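Local coordinates for protein peptidase M28 (Shewanella amazonensis SB2B, PDB 3IIB) that probably acts as a zinc-dependent carboxypeptidase or dipeptidase of the M28 family, holding two zinc ions in its active site, at residues E250-G255 against P291-R296; L83-Q88 against R215-V220. One frame throughout, in Å; residues are numbered along the deposited sequence.

The two contacts sit on opposite sides of the chain's centre, their own centres about 58 Å apart and their nearest atoms about 41 Å apart. Contact 2 closes first along the chain: it pairs the end of strand 62-84 with the residues that lead from helix 203-213 into strand 220-242. Contact 1 follows, within the beta-alpha-beta unit of strand 247-257, helix 267-285 and strand 293-300. Both reach the same mixed sheet, because the long strand 220-242 pairs with strand 62-84 and with strand 293-300. Contact 1 is buried within the M28 family region that holds the zinc site, while contact 2 lies at the surface, beside the second subunit of the homodimer.

Contact 1 of 2, residues E250-G255 against P291-R296; sequences EIVLIG and PERTIR
Glu-250 OE1 is gripped by two nitrogens of Arg-293, which approach it side-on from the same face of the carboxylate. The salt bridge is shortest at NE, 2.8 Å from Glu-250 OE1, and this donor stands well above the carboxylate plane; the bond from NH2 is longer, on the syn side. OE1 lies in the guanidinium plane, although the two flat groups are turned 52° apart. A water donates to Glu-250 OE2 and accepts from Arg-293 NH2, closing the bridge from the other oxygen. The arginine chain, extended from CG to NE, also crosses Val-252 at about a right angle, its CD 3.9 Å from Val-252 CG2.

Beyond this pair the strands run parallel, with Ile-251, Val-252 and Leu-253 opposite Thr-294, Ile-295 and Arg-296. Arg-296 N to Val-252 O, at 2.7 Å, is the shortest of four backbone hydrogen bonds. On the face that carries Ile-251, the Arg-296 chain bends at chi3 (-69°), which sets NE. This NE pairs with Glu-241, and NH1 with Glu-320 and Tyr-313. On the other face, Ile-254 CD1 meets Ile-295 CG2 at 4.2 Å, and Ala-431 of helix 413-432 packs against Ile-295.

The parallel pairing is that of a beta-alpha-beta crossover, helix 267-285 connecting the two strands along the chain. Both arginines are buried with polar partners: Arg-296 has its two glutamates, and Arg-293 NH1 bonds to Met-430 O and Ser-433 O. The charge of Arg-293 would probably favour an ionised Glu-250.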
ATOM      1  N   GLU A 250      12.442  38.662 -22.274  1.00  7.29           N
ATOM      2  CA  GLU A 250      11.382  38.359 -21.344  1.00  6.27           C
ATOM      3  C   GLU A 250      11.227  36.844 -21.216  1.00  5.83           C
ATOM      4  O   GLU A 250      11.423  36.116 -22.177  1.00  7.19           O
ATOM      5  CB  GLU A 250      10.073  38.951 -21.822  1.00  5.34           C
ATOM      6  CG  GLU A 250      10.139  40.441 -21.980  1.00 11.69           C
ATOM      7  CD  GLU A 250       8.825  41.069 -22.374  1.00 16.85           C
ATOM      8  OE1 GLU A 250       7.766  40.653 -21.860  1.00 13.73           O
ATOM      9  OE2 GLU A 250       8.876  42.012 -23.203  1.00 20.56           O
ATOM     10  N   ILE A 251      10.906  36.407 -20.003  1.00  6.11           N
ATOM     11  CA  ILE A 251      10.915  34.999 -19.642  0.50  5.51           C
ATOM     12  C   ILE A 251       9.543  34.523 -19.183  1.00  6.11           C
ATOM     13  O   ILE A 251       8.923  35.146 -18.327  1.00  4.92           O
ATOM     14  CB  ILE A 251      11.890  34.743 -18.489  0.50  6.51           C
ATOM     15  CG1 ILE A 251      13.325  35.042 -18.931  0.50  7.37           C
ATOM     16  CG2 ILE A 251      11.768  33.310 -17.996  0.50  5.05           C
ATOM     17  CD1 ILE A 251      14.115  35.720 -17.856  0.50  5.89           C
ATOM     18  N   VAL A 252       9.089  33.424 -19.761  1.00  4.36           N
ATOM     19  CA  VAL A 252       7.964  32.657 -19.234  1.00  2.81           C
ATOM     20  C   VAL A 252       8.608  31.461 -18.554  1.00  4.00           C
ATOM     21  O   VAL A 252       9.313  30.654 -19.199  1.00  5.76           O
ATOM     22  CB  VAL A 252       7.036  32.190 -20.341  1.00  3.65           C
ATOM     23  CG1 VAL A 252       5.997  31.181 -19.801  1.00  5.31           C
ATOM     24  CG2 VAL A 252       6.379  33.432 -21.020  1.00  5.39           C
ATOM     25  N   LEU A 253       8.408  31.338 -17.254  1.00  5.60           N
ATOM     26  CA  LEU A 253       9.030  30.291 -16.460  1.00  4.87           C
ATOM     27  C   LEU A 253       7.998  29.206 -16.162  1.00  5.23           C
ATOM     28  O   LEU A 253       6.937  29.487 -15.590  1.00  5.91           O
ATOM     29  CB  LEU A 253       9.546  30.889 -15.151  1.00  3.94           C
ATOM     30  CG  LEU A 253      10.455  30.064 -14.231  1.00  5.55           C
ATOM     31  CD1 LEU A 253      11.088  30.955 -13.172  1.00  7.22           C
ATOM     32  CD2 LEU A 253       9.726  28.937 -13.570  1.00  6.88           C
ATOM     33  N   ILE A 254       8.320  27.976 -16.521  1.00  4.99           N
ATOM     34  CA  ILE A 254       7.481  26.845 -16.142  1.00  4.13           C
ATOM     35  C   ILE A 254       8.392  25.872 -15.403  1.00  5.53           C
ATOM     36  O   ILE A 254       9.504  25.533 -15.857  1.00  5.09           O
ATOM     37  CB  ILE A 254       6.733  26.214 -17.366  1.00  5.89           C
ATOM     38  CG1 ILE A 254       7.719  25.756 -18.452  1.00  6.70           C
ATOM     39  CG2 ILE A 254       5.576  27.191 -17.917  1.00  4.54           C
ATOM     40  CD1 ILE A 254       7.000  25.016 -19.636  1.00  7.32           C
ATOM     41  N   GLY A 255       7.950  25.506 -14.215  1.00  4.16           N
ATOM     42  CA  GLY A 255       8.822  24.794 -13.297  1.00  6.67           C
ATOM     43  C   GLY A 255       8.258  23.521 -12.705  1.00  4.70           C
ATOM     44  O   GLY A 255       7.058  23.211 -12.796  1.00  4.41           O
ATOM     45  N   PRO A 291       8.669  31.219 -30.166  1.00  4.81           N
ATOM     46  CA  PRO A 291       7.896  32.114 -29.307  1.00  3.95           C
ATOM     47  C   PRO A 291       8.495  33.529 -29.288  1.00  3.62           C
ATOM     48  O   PRO A 291       9.723  33.691 -29.475  1.00  4.64           O
ATOM     49  CB  PRO A 291       8.058  31.461 -27.919  1.00  2.00           C
ATOM     50  CG  PRO A 291       9.391  30.820 -27.967  1.00  5.47           C
ATOM     51  CD  PRO A 291       9.574  30.352 -29.402  1.00  5.91           C
ATOM     52  N   GLU A 292       7.683  34.533 -28.980  1.00  5.68           N
ATOM     53  CA  GLU A 292       8.231  35.870 -28.796  1.00  4.05           C
ATOM     54  C   GLU A 292       9.139  35.928 -27.581  1.00  5.22           C
ATOM     55  O   GLU A 292      10.281  36.438 -27.651  1.00  6.50           O
ATOM     56  CB  GLU A 292       7.125  36.898 -28.724  1.00  2.28           C
ATOM     57  CG  GLU A 292       6.369  36.993 -30.050  1.00  6.99           C
ATOM     58  CD  GLU A 292       5.203  37.975 -30.008  1.00 15.55           C
ATOM     59  OE1 GLU A 292       4.986  38.576 -28.957  1.00 17.53           O
ATOM     60  OE2 GLU A 292       4.490  38.121 -31.029  1.00 23.66           O
ATOM     61  N   ARG A 293       8.639  35.444 -26.463  1.00  5.55           N
ATOM     62  CA  ARG A 293       9.444  35.403 -25.217  1.00  6.64           C
ATOM     63  C   ARG A 293      10.255  34.134 -25.124  1.00  6.65           C
ATOM     64  O   ARG A 293       9.893  33.125 -25.693  1.00  4.91           O
ATOM     65  CB  ARG A 293       8.563  35.504 -23.980  1.00  6.96           C
ATOM     66  CG  ARG A 293       7.719  36.768 -23.913  1.00  4.26           C
ATOM     67  CD  ARG A 293       6.933  36.981 -22.612  1.00  5.26           C
ATOM     68  NE  ARG A 293       6.399  38.328 -22.645  1.00  4.34           N
ATOM     69  CZ  ARG A 293       5.230  38.684 -23.198  1.00  7.60           C
ATOM     70  NH1 ARG A 293       4.362  37.765 -23.618  1.00  5.26           N
ATOM     71  NH2 ARG A 293       4.915  39.979 -23.296  1.00 10.02           N
ATOM     72  N   THR A 294      11.317  34.185 -24.317  1.00  4.41           N
ATOM     73  CA  THR A 294      12.045  32.980 -23.951  1.00  5.23           C
ATOM     74  C   THR A 294      11.194  32.141 -22.999  1.00  6.67           C
ATOM     75  O   THR A 294      10.548  32.694 -22.116  1.00  6.66           O
ATOM     76  CB  THR A 294      13.374  33.352 -23.325  1.00  4.35           C
ATOM     77  OG1 THR A 294      14.156  34.029 -24.322  1.00  5.14           O
ATOM     78  CG2 THR A 294      14.086  32.100 -22.771  1.00  4.21           C
ATOM     79  N   ILE A 295      11.131  30.832 -23.226  1.00  3.88           N
ATOM     80  CA  ILE A 295      10.486  29.920 -22.278  1.00  3.10           C
ATOM     81  C   ILE A 295      11.562  29.203 -21.502  1.00  5.26           C
ATOM     82  O   ILE A 295      12.410  28.524 -22.077  1.00  3.57           O
ATOM     83  CB  ILE A 295       9.567  28.925 -22.985  1.00  3.73           C
ATOM     84  CG1 ILE A 295       8.409  29.698 -23.641  1.00  7.21           C
ATOM     85  CG2 ILE A 295       9.046  27.821 -22.029  1.00  4.82           C
ATOM     86  CD1 ILE A 295       7.646  28.901 -24.775  1.00  5.01           C
ATOM     87  N   ARG A 296      11.512  29.336 -20.189  1.00  3.64           N
ATOM     88  CA  ARG A 296      12.537  28.773 -19.332  1.00  5.91           C
ATOM     89  C   ARG A 296      11.922  27.666 -18.455  1.00  6.12           C
ATOM     90  O   ARG A 296      10.990  27.925 -17.668  1.00  5.41           O
ATOM     91  CB  ARG A 296      13.170  29.880 -18.475  1.00  4.35           C
ATOM     92  CG  ARG A 296      14.273  29.340 -17.549  1.00  6.30           C
ATOM     93  CD  ARG A 296      14.936  30.417 -16.724  1.00  3.93           C
ATOM     94  NE  ARG A 296      15.732  31.299 -17.576  1.00  6.14           N
ATOM     95  CZ  ARG A 296      16.177  32.506 -17.222  1.00  8.28           C
ATOM     96  NH1 ARG A 296      15.893  33.029 -16.015  1.00  9.09           N
ATOM     97  NH2 ARG A 296      16.912  33.197 -18.072  1.00  6.61           N
TER
HETATM   98  O   HOH W   1       6.368  42.882 -23.729  1.00 25.80           O

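Contact 2 of 2, residues L83-Q88 against R215-V220; sequences LSPFPQ and RDKEVV
Backbone hydrogen bonds join Leu-83 and Ser-84 to Val-220, where the ends of two antiparallel strands meet. Val-220 O receives Leu-83 N at 2.8 Å and, more weakly, Ser-84 N; in return Val-220 N donates to Ser-84 O at 3.0 Å. Two consecutive residues facing one make a classic beta bulge. Ser-84 O also takes a CA-H...O contact from Val-219 CA.

A water lies between Ser-84 OG and Glu-218 O, past the strand end, but this bridge is doubtful: its approach to the carbonyl is too short, and it rests on one of two conformers of the serine. In that conformer the hydroxyl stands between the backbone N and the carbonyl carbon (chi1 63°).

Apolar contacts flank these bonds. Leu-83 CD1 reaches Val-220 CG1 at 4.0 Å, the two side chains crossing at a slant. A cis peptide bond precedes Pro-85, whose ring touches Val-219 CG2 through CD, while its CG lies 3.8 Å from Lys-217 CB. Pro-85 CB in turn sits over the centre of one face of the Phe-86 ring. Met-212 of helix 203-213 packs on both residues.

At the far end an aromatic edge meets an aliphatic stem. Phe-86 CE2 is 3.9 Å from Arg-215 CD, which lies near the ring plane, and the guanidinium is turned 84° to the ring. Arg-215 NH2 forms salt bridges with Glu-28 and Glu-33 of the second subunit, while NH1 bonds to Ala-211 O.

The chemistry changes from bulged strand pairing to hydrocarbon packing and then to charge. Arg-215 packs its CD on Phe-86, while its NH2 pairs with the two glutamates and links the subunits, consistent with the homodimer being the active form.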
ATOM      1  N   LEU A  83       4.325  -2.236  22.753  1.00  7.78           N
ATOM      2  CA  LEU A  83       4.782  -3.167  23.803  1.00  9.04           C
ATOM      3  C   LEU A  83       3.647  -3.629  24.702  1.00  9.26           C
ATOM      4  O   LEU A  83       3.662  -4.772  25.190  1.00  8.82           O
ATOM      5  CB  LEU A  83       5.900  -2.542  24.655  1.00  9.22           C
ATOM      6  CG  LEU A  83       7.178  -2.111  23.922  1.00 14.01           C
ATOM      7  CD1 LEU A  83       8.160  -1.464  24.930  1.00 11.77           C
ATOM      8  CD2 LEU A  83       7.847  -3.267  23.223  1.00 10.84           C
ATOM      9  N   SER A  84       2.677  -2.746  24.903  1.00  7.27           N
ATOM     10  CA  SER A  84       1.520  -3.029  25.729  0.60  8.43           C
ATOM     11  C   SER A  84       0.403  -2.038  25.396  1.00  9.83           C
ATOM     12  O   SER A  84       0.662  -0.921  24.972  1.00  8.79           O
ATOM     13  CB  SER A  84       1.885  -2.989  27.224  0.60  7.73           C
ATOM     14  OG  SER A  84       2.315  -1.708  27.601  0.60  6.64           O
ATOM     15  N   PRO A  85      -0.872  -2.461  25.582  1.00  6.98           N
ATOM     16  CA  PRO A  85      -1.371  -3.716  26.196  1.00  6.83           C
ATOM     17  C   PRO A  85      -1.206  -5.022  25.362  1.00  7.08           C
ATOM     18  O   PRO A  85      -1.067  -6.089  25.932  1.00  8.54           O
ATOM     19  CB  PRO A  85      -2.839  -3.417  26.399  1.00  4.79           C
ATOM     20  CG  PRO A  85      -3.185  -2.408  25.331  1.00  3.59           C
ATOM     21  CD  PRO A  85      -1.966  -1.599  25.122  1.00  3.52           C
ATOM     22  N   PHE A  86      -1.246  -4.913  24.034  1.00  7.46           N
ATOM     23  CA  PHE A  86      -1.236  -6.065  23.147  1.00  6.12           C
ATOM     24  C   PHE A  86      -0.060  -5.875  22.201  1.00  8.65           C
ATOM     25  O   PHE A  86      -0.107  -4.992  21.319  1.00  9.09           O
ATOM     26  CB  PHE A  86      -2.530  -6.111  22.332  1.00  6.79           C
ATOM     27  CG  PHE A  86      -3.768  -5.964  23.172  1.00  7.28           C
ATOM     28  CD1 PHE A  86      -4.056  -6.899  24.166  1.00  7.32           C
ATOM     29  CD2 PHE A  86      -4.612  -4.870  23.017  1.00  5.94           C
ATOM     30  CE1 PHE A  86      -5.163  -6.759  24.950  1.00 11.86           C
ATOM     31  CE2 PHE A  86      -5.733  -4.750  23.798  1.00 11.05           C
ATOM     32  CZ  PHE A  86      -6.000  -5.671  24.764  1.00  7.53           C
ATOM     33  N   PRO A  87       0.990  -6.693  22.369  1.00  4.52           N
ATOM     34  CA  PRO A  87       2.176  -6.377  21.608  1.00  3.01           C
ATOM     35  C   PRO A  87       1.958  -6.586  20.111  1.00  3.91           C
ATOM     36  O   PRO A  87       1.464  -7.625  19.706  1.00  6.54           O
ATOM     37  CB  PRO A  87       3.204  -7.372  22.149  1.00  8.60           C
ATOM     38  CG  PRO A  87       2.722  -7.752  23.462  1.00  8.83           C
ATOM     39  CD  PRO A  87       1.256  -7.736  23.383  1.00  5.33           C
ATOM     40  N   GLN A  88       2.379  -5.632  19.300  1.00  6.69           N
ATOM     41  CA  GLN A  88       2.223  -5.707  17.870  1.00  7.57           C
ATOM     42  C   GLN A  88       3.249  -4.850  17.143  1.00 10.92           C
ATOM     43  O   GLN A  88       3.634  -3.793  17.642  1.00  8.58           O
ATOM     44  CB  GLN A  88       0.860  -5.154  17.482  1.00 10.88           C
ATOM     45  CG  GLN A  88      -0.297  -5.956  17.922  1.00 13.07           C
ATOM     46  CD  GLN A  88      -1.446  -5.903  16.985  1.00  8.11           C
ATOM     47  OE1 GLN A  88      -1.256  -5.867  15.795  1.00  6.09           O
ATOM     48  NE2 GLN A  88      -2.678  -6.013  17.517  1.00  5.01           N
ATOM     49  N   ARG A 215     -10.088   1.094  24.685  1.00  8.74           N
ATOM     50  CA  ARG A 215     -10.313   0.091  25.706  1.00  9.91           C
ATOM     51  C   ARG A 215      -9.881   0.576  27.098  1.00 11.76           C
ATOM     52  O   ARG A 215      -9.836  -0.223  28.040  1.00 10.63           O
ATOM     53  CB  ARG A 215      -9.562  -1.191  25.353  1.00  8.93           C
ATOM     54  CG  ARG A 215     -10.231  -1.967  24.225  1.00  9.63           C
ATOM     55  CD  ARG A 215      -9.201  -2.901  23.549  1.00  9.86           C
ATOM     56  NE  ARG A 215      -9.803  -3.985  22.781  1.00  6.30           N
ATOM     57  CZ  ARG A 215     -10.326  -3.868  21.559  1.00  3.33           C
ATOM     58  NH1 ARG A 215     -10.295  -2.724  20.882  1.00  6.01           N
ATOM     59  NH2 ARG A 215     -10.816  -4.935  20.971  1.00  6.02           N
ATOM     60  N   ASP A 216      -9.605   1.880  27.223  1.00 13.14           N
ATOM     61  CA  ASP A 216      -9.192   2.477  28.491  0.50 12.95           C
ATOM     62  C   ASP A 216      -7.892   1.835  28.972  1.00 12.94           C
ATOM     63  O   ASP A 216      -7.692   1.619  30.156  1.00 13.67           O
ATOM     64  CB  ASP A 216     -10.311   2.386  29.542  0.50 13.35           C
ATOM     65  CG  ASP A 216     -11.586   3.094  29.105  0.50 15.89           C
ATOM     66  OD1 ASP A 216     -11.495   4.197  28.525  0.50 22.93           O
ATOM     67  OD2 ASP A 216     -12.687   2.547  29.353  0.50 25.81           O
ATOM     68  N   LYS A 217      -7.012   1.539  28.018  1.00 11.28           N
ATOM     69  CA  LYS A 217      -5.682   1.044  28.300  1.00 11.51           C
ATOM     70  C   LYS A 217      -4.677   2.135  27.924  1.00 10.65           C
ATOM     71  O   LYS A 217      -4.873   2.860  26.957  1.00 11.25           O
ATOM     72  CB  LYS A 217      -5.389  -0.219  27.503  1.00 13.95           C
ATOM     73  CG  LYS A 217      -6.259  -1.404  27.856  1.00 18.41           C
ATOM     74  CD  LYS A 217      -6.107  -1.803  29.315  1.00 25.78           C
ATOM     75  CE  LYS A 217      -7.370  -2.497  29.847  1.00 34.59           C
ATOM     76  NZ  LYS A 217      -7.534  -3.840  29.258  1.00 35.95           N
ATOM     77  N   GLU A 218      -3.611   2.253  28.708  1.00 10.06           N
ATOM     78  CA  GLU A 218      -2.427   2.993  28.251  1.00 12.18           C
ATOM     79  C   GLU A 218      -1.615   2.170  27.251  1.00  9.66           C
ATOM     80  O   GLU A 218      -1.476   0.957  27.405  1.00 10.87           O
ATOM     81  CB  GLU A 218      -1.552   3.389  29.437  1.00 12.84           C
ATOM     82  CG  GLU A 218      -2.277   4.422  30.313  1.00 17.42           C
ATOM     83  CD  GLU A 218      -1.392   5.063  31.349  1.00 23.53           C
ATOM     84  OE1 GLU A 218      -0.509   4.375  31.892  1.00 29.43           O
ATOM     85  OE2 GLU A 218      -1.591   6.257  31.613  1.00 39.52           O
ATOM     86  N   VAL A 219      -1.082   2.849  26.241  1.00  6.50           N
ATOM     87  CA  VAL A 219      -0.257   2.231  25.206  1.00  4.57           C
ATOM     88  C   VAL A 219       1.177   2.673  25.402  1.00  6.05           C
ATOM     89  O   VAL A 219       1.481   3.881  25.614  1.00  7.05           O
ATOM     90  CB  VAL A 219      -0.757   2.618  23.800  1.00  6.65           C
ATOM     91  CG1 VAL A 219       0.187   2.091  22.668  1.00  5.10           C
ATOM     92  CG2 VAL A 219      -2.212   2.158  23.640  1.00  6.07           C
ATOM     93  N   VAL A 220       2.048   1.678  25.380  1.00  5.26           N
ATOM     94  CA  VAL A 220       3.482   1.855  25.471  1.00  3.75           C
ATOM     95  C   VAL A 220       4.059   1.389  24.178  1.00  6.62           C
ATOM     96  O   VAL A 220       3.688   0.307  23.698  1.00  6.95           O
ATOM     97  CB  VAL A 220       4.038   0.984  26.637  1.00  6.55           C
ATOM     98  CG1 VAL A 220       5.591   1.071  26.732  1.00  9.91           C
ATOM     99  CG2 VAL A 220       3.342   1.349  27.953  1.00  7.04           C
TER
HETATM  100  O   HOH W   2       0.037  -0.558  28.744  1.00 21.85           O